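Lin2960 protein (Listeria innocua, PDB 3OOP) is of unknown function but belongs to the MarR family of winged helix-turn-helix proteins, so it probably binds DNA and regulates transcription. Local coordinates at residues A[34-43]-A[70-81]. Sequence-based numbering, arbitrary orientation.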
loop_
_atom_site.group_PDB
_atom_site.type_symbol
_atom_site.label_atom_id
_atom_site.label_comp_id
_atom_site.label_asym_id
_atom_site.label_seq_id
_atom_site.Cartn_x
_atom_site.Cartn_y
_atom_site.Cartn_z
ATOM N N ASP A 34 5.768 30.699 -4.021
ATOM C CA ASP A 34 4.487 31.333 -3.693
ATOM C C ASP A 34 3.316 30.365 -3.888
ATOM O O ASP A 34 2.359 30.366 -3.121
ATOM C CB ASP A 34 4.289 32.613 -4.513
ATOM C CG ASP A 34 2.912 33.231 -4.314
ATOM O OD1 ASP A 34 2.687 33.845 -3.252
ATOM O OD2 ASP A 34 2.055 33.103 -5.221
ATOM N N VAL A 35 3.415 29.516 -4.899
ATOM C CA VAL A 35 2.421 28.466 -5.151
ATOM C C VAL A 35 2.503 27.339 -4.104
ATOM O O VAL A 35 3.568 26.739 -3.935
ATOM C CB VAL A 35 2.607 27.915 -6.596
ATOM C CG1 VAL A 35 1.734 26.712 -6.856
ATOM C CG2 VAL A 35 2.316 29.018 -7.624
ATOM N N THR A 36 1.386 27.059 -3.413
ATOM C CA THR A 36 1.273 25.962 -2.416
ATOM C C THR A 36 1.101 24.559 -3.052
ATOM O O THR A 36 0.734 24.464 -4.220
ATOM C CB THR A 36 0.090 26.201 -1.453
ATOM O OG1 THR A 36 -1.151 25.973 -2.138
ATOM C CG2 THR A 36 0.118 27.619 -0.871
ATOM N N PRO A 37 1.354 23.468 -2.283
ATOM C CA PRO A 37 1.212 22.097 -2.818
ATOM C C PRO A 37 -0.124 21.792 -3.518
ATOM O O PRO A 37 -0.119 21.214 -4.606
ATOM C CB PRO A 37 1.351 21.210 -1.575
ATOM C CG PRO A 37 2.149 21.990 -0.644
ATOM C CD PRO A 37 1.958 23.458 -0.936
ATOM N N GLU A 38 -1.245 22.171 -2.902
ATOM C CA GLU A 38 -2.564 21.917 -3.493
ATOM C C GLU A 38 -2.801 22.775 -4.745
ATOM O O GLU A 38 -3.445 22.337 -5.700
ATOM C CB GLU A 38 -3.694 22.091 -2.458
ATOM C CG GLU A 38 -3.953 23.533 -2.019
ATOM C CD GLU A 38 -5.188 23.697 -1.134
ATOM O OE1 GLU A 38 -5.388 24.822 -0.630
ATOM O OE2 GLU A 38 -5.947 22.720 -0.936
ATOM N N GLN A 39 -2.263 23.996 -4.732
ATOM C CA GLN A 39 -2.323 24.877 -5.895
ATOM C C GLN A 39 -1.476 24.290 -7.013
ATOM O O GLN A 39 -1.836 24.384 -8.184
ATOM C CB GLN A 39 -1.849 26.286 -5.529
ATOM C CG GLN A 39 -2.846 27.060 -4.679
ATOM C CD GLN A 39 -2.218 28.252 -3.978
ATOM O OE1 GLN A 39 -1.088 28.647 -4.280
ATOM N NE2 GLN A 39 -2.947 28.828 -3.033
ATOM N N TRP A 40 -0.350 23.692 -6.646
ATOM C CA TRP A 40 0.530 23.065 -7.624
ATOM C C TRP A 40 -0.152 21.879 -8.289
ATOM O O TRP A 40 -0.076 21.730 -9.505
ATOM C CB TRP A 40 1.842 22.648 -6.973
ATOM C CG TRP A 40 2.721 21.767 -7.819
ATOM C CD1 TRP A 40 3.156 20.519 -7.502
ATOM C CD2 TRP A 40 3.279 22.072 -9.106
ATOM N NE1 TRP A 40 3.961 20.023 -8.498
ATOM C CE2 TRP A 40 4.045 20.949 -9.503
ATOM C CE3 TRP A 40 3.197 23.173 -9.966
ATOM C CZ2 TRP A 40 4.738 20.899 -10.721
ATOM C CZ3 TRP A 40 3.886 23.120 -11.187
ATOM C CH2 TRP A 40 4.645 21.986 -11.547
ATOM N N SER A 41 -0.840 21.057 -7.503
ATOM C CA SER A 41 -1.563 19.911 -8.063
ATOM C C SER A 41 -2.497 20.353 -9.177
ATOM O O SER A 41 -2.526 19.745 -10.256
ATOM C CB SER A 41 -2.364 19.179 -6.987
ATOM O OG SER A 41 -1.484 18.633 -6.023
ATOM N N VAL A 42 -3.253 21.412 -8.916
ATOM C CA VAL A 42 -4.214 21.914 -9.889
ATOM C C VAL A 42 -3.497 22.553 -11.086
ATOM O O VAL A 42 -3.827 22.252 -12.231
ATOM C CB VAL A 42 -5.260 22.852 -9.242
ATOM C CG1 VAL A 42 -6.128 23.490 -10.304
ATOM C CG2 VAL A 42 -6.137 22.059 -8.270
ATOM N N LEU A 43 -2.510 23.406 -10.818
ATOM C CA LEU A 43 -1.718 24.045 -11.881
ATOM C C LEU A 43 -1.073 23.043 -12.828
ATOM O O LEU A 43 -1.167 23.198 -14.052
ATOM C CB LEU A 43 -0.611 24.915 -11.284
ATOM C CG LEU A 43 -0.743 26.417 -11.147
ATOM C CD1 LEU A 43 0.596 26.963 -10.646
ATOM C CD2 LEU A 43 -1.146 27.104 -12.466
ATOM N N ARG A 70 -12.480 26.233 -5.218
ATOM C CA ARG A 70 -11.732 27.118 -4.315
ATOM C C ARG A 70 -10.327 27.406 -4.842
ATOM O O ARG A 70 -9.896 28.564 -4.878
ATOM C CB ARG A 70 -11.639 26.502 -2.914
ATOM C CG ARG A 70 -10.689 27.237 -1.954
ATOM C CD ARG A 70 -10.737 26.675 -0.524
ATOM N NE ARG A 70 -10.308 25.276 -0.417
ATOM C CZ ARG A 70 -9.044 24.861 -0.390
ATOM N NH1 ARG A 70 -8.035 25.720 -0.504
ATOM N NH2 ARG A 70 -8.787 23.565 -0.282
ATOM N N ILE A 71 -9.614 26.350 -5.223
ATOM C CA ILE A 71 -8.228 26.485 -5.700
ATOM C C ILE A 71 -8.171 27.241 -7.033
ATOM O O ILE A 71 -7.322 28.117 -7.213
ATOM C CB ILE A 71 -7.493 25.120 -5.804
ATOM C CG1 ILE A 71 -7.367 24.467 -4.416
ATOM C CG2 ILE A 71 -6.105 25.302 -6.414
ATOM C CD1 ILE A 71 -7.022 22.979 -4.435
ATOM N N VAL A 72 -9.082 26.910 -7.950
ATOM C CA VAL A 72 -9.200 27.640 -9.219
ATOM C C VAL A 72 -9.406 29.140 -8.972
ATOM O O VAL A 72 -8.781 29.976 -9.625
ATOM C CB VAL A 72 -10.298 27.039 -10.129
ATOM C CG1 VAL A 72 -10.631 27.963 -11.297
ATOM C CG2 VAL A 72 -9.835 25.694 -10.649
ATOM N N ASP A 73 -10.263 29.482 -8.015
ATOM C CA ASP A 73 -10.425 30.892 -7.659
ATOM C C ASP A 73 -9.119 31.570 -7.200
ATOM O O ASP A 73 -8.838 32.692 -7.610
ATOM C CB ASP A 73 -11.577 31.082 -6.665
ATOM C CG ASP A 73 -12.942 30.807 -7.299
ATOM O OD1 ASP A 73 -13.059 30.883 -8.549
ATOM O OD2 ASP A 73 -13.908 30.508 -6.551
ATOM N N VAL A 74 -8.308 30.887 -6.393
ATOM C CA VAL A 74 -7.014 31.449 -5.969
ATOM C C VAL A 74 -6.079 31.620 -7.171
ATOM O O VAL A 74 -5.412 32.647 -7.299
ATOM C CB VAL A 74 -6.314 30.598 -4.877
ATOM C CG1 VAL A 74 -4.929 31.169 -4.558
ATOM C CG2 VAL A 74 -7.179 30.535 -3.603
ATOM N N LEU A 75 -6.053 30.627 -8.054
ATOM C CA LEU A 75 -5.166 30.676 -9.228
ATOM C C LEU A 75 -5.565 31.762 -10.232
ATOM O O LEU A 75 -4.707 32.367 -10.874
ATOM C CB LEU A 75 -5.068 29.307 -9.905
ATOM C CG LEU A 75 -4.431 28.166 -9.101
ATOM C CD1 LEU A 75 -4.522 26.860 -9.900
ATOM C CD2 LEU A 75 -2.984 28.476 -8.735
ATOM N N LEU A 76 -6.866 32.011 -10.352
ATOM C CA LEU A 76 -7.370 33.133 -11.136
ATOM C C LEU A 76 -6.941 34.470 -10.527
ATOM O O LEU A 76 -6.472 35.358 -11.252
ATOM C CB LEU A 76 -8.896 33.059 -11.276
ATOM C CG LEU A 76 -9.442 32.029 -12.274
ATOM C CD1 LEU A 76 -10.927 31.842 -12.070
ATOM C CD2 LEU A 76 -9.135 32.413 -13.728
ATOM N N ARG A 77 -7.073 34.595 -9.208
ATOM C CA ARG A 77 -6.675 35.817 -8.521
ATOM C C ARG A 77 -5.167 36.061 -8.627
ATOM O O ARG A 77 -4.737 37.207 -8.755
ATOM C CB ARG A 77 -7.139 35.795 -7.066
ATOM C CG ARG A 77 -7.385 37.171 -6.483
ATOM C CD ARG A 77 -8.280 37.100 -5.257
ATOM N NE ARG A 77 -7.731 36.238 -4.213
ATOM C CZ ARG A 77 -8.227 35.049 -3.886
ATOM N NH1 ARG A 77 -7.661 34.341 -2.915
ATOM N NH2 ARG A 77 -9.286 34.567 -4.531
ATOM N N LYS A 78 -4.375 34.986 -8.602
ATOM C CA LYS A 78 -2.920 35.068 -8.784
ATOM C C LYS A 78 -2.525 35.302 -10.246
ATOM O O LYS A 78 -1.335 35.431 -10.550
ATOM C CB LYS A 78 -2.208 33.823 -8.235
ATOM C CG LYS A 78 -2.300 33.657 -6.712
ATOM C CD LYS A 78 -1.453 32.502 -6.192
ATOM C CE LYS A 78 -1.300 32.581 -4.672
ATOM N NZ LYS A 78 -0.331 31.577 -4.115
ATOM N N GLU A 79 -3.523 35.344 -11.131
ATOM C CA GLU A 79 -3.342 35.573 -12.572
ATOM C C GLU A 79 -2.466 34.512 -13.233
ATOM O O GLU A 79 -1.701 34.812 -14.152
ATOM C CB GLU A 79 -2.785 36.974 -12.840
ATOM C CG GLU A 79 -3.399 38.054 -11.952
ATOM C CD GLU A 79 -2.945 39.446 -12.324
ATOM O OE1 GLU A 79 -2.007 39.959 -11.685
ATOM O OE2 GLU A 79 -3.524 40.025 -13.262
ATOM N N LEU A 80 -2.596 33.272 -12.764
ATOM C CA LEU A 80 -1.800 32.152 -13.283
ATOM C C LEU A 80 -2.593 31.358 -14.312
ATOM O O LEU A 80 -2.024 30.651 -15.145
ATOM C CB LEU A 80 -1.327 31.241 -12.134
ATOM C CG LEU A 80 -0.447 31.949 -11.087
ATOM C CD1 LEU A 80 -0.154 31.057 -9.867
ATOM C CD2 LEU A 80 0.837 32.467 -11.722
ATOM N N ILE A 81 -3.911 31.477 -14.256
ATOM C CA ILE A 81 -4.774 30.767 -15.198
ATOM C C ILE A 81 -5.867 31.705 -15.704
ATOM O O ILE A 81 -6.092 32.782 -15.137
ATOM C CB ILE A 81 -5.404 29.482 -14.577
ATOM C CG1 ILE A 81 -6.352 29.839 -13.418
ATOM C CG2 ILE A 81 -4.294 28.488 -14.148
ATOM C CD1 ILE A 81 -7.183 28.643 -12.887
HETATM O O HOH W 1 -2.086 31.149 -1.519
#
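NZ of Lys78, the residue just after helix 65-77, donates to two acceptors of segment 34-43: Asp34 OD2 at 3.0 Å, a salt bridge met from above the carboxylate plane, and Gln39 OE1, also at 3.0 Å. The lysine chain is extended beyond CG, which carries the ammonium across to the turn leading into helix 37-49. On the opposite face of the Gln39 amide, Thr36 N donates to the same OE1 (3.1 Å), while Thr36 OG1 weakly accepts from Gln39 N; together they make a capping box at the helix start. These two N-H donors to OE1 fix which way round the amide lies; consistent with it, a water on the NE2 side accepts from Gln39 NE2 and Lys78 NZ, and Val74 CG1 packs 3.4 Å from Gln39 NE2. At the other border Arg70 grips Glu38 end-on: NH1 meets OE1 at 2.8 Å, nearly straight at 174°, and NH2 takes OE2, both on the syn side. The two planes are turned 39° apart. Between these polar ends the axes of 37-43 and 70-77 run at 87° to each other. Val42 sits against Ile71 and Leu75, with Val42 CG2 3.7 Å from Ile71 CG2, and Leu43 reaches Leu75 and Ile81. Trp40 turns away, onto helix 99-119. Helix 65-77 is probably the DNA-recognition helix. An apolar centre and charge pairs at both ends set it against helix 37-49, and the lysine's positive charge probably polarises the Gln39 carbonyl that holds the cap.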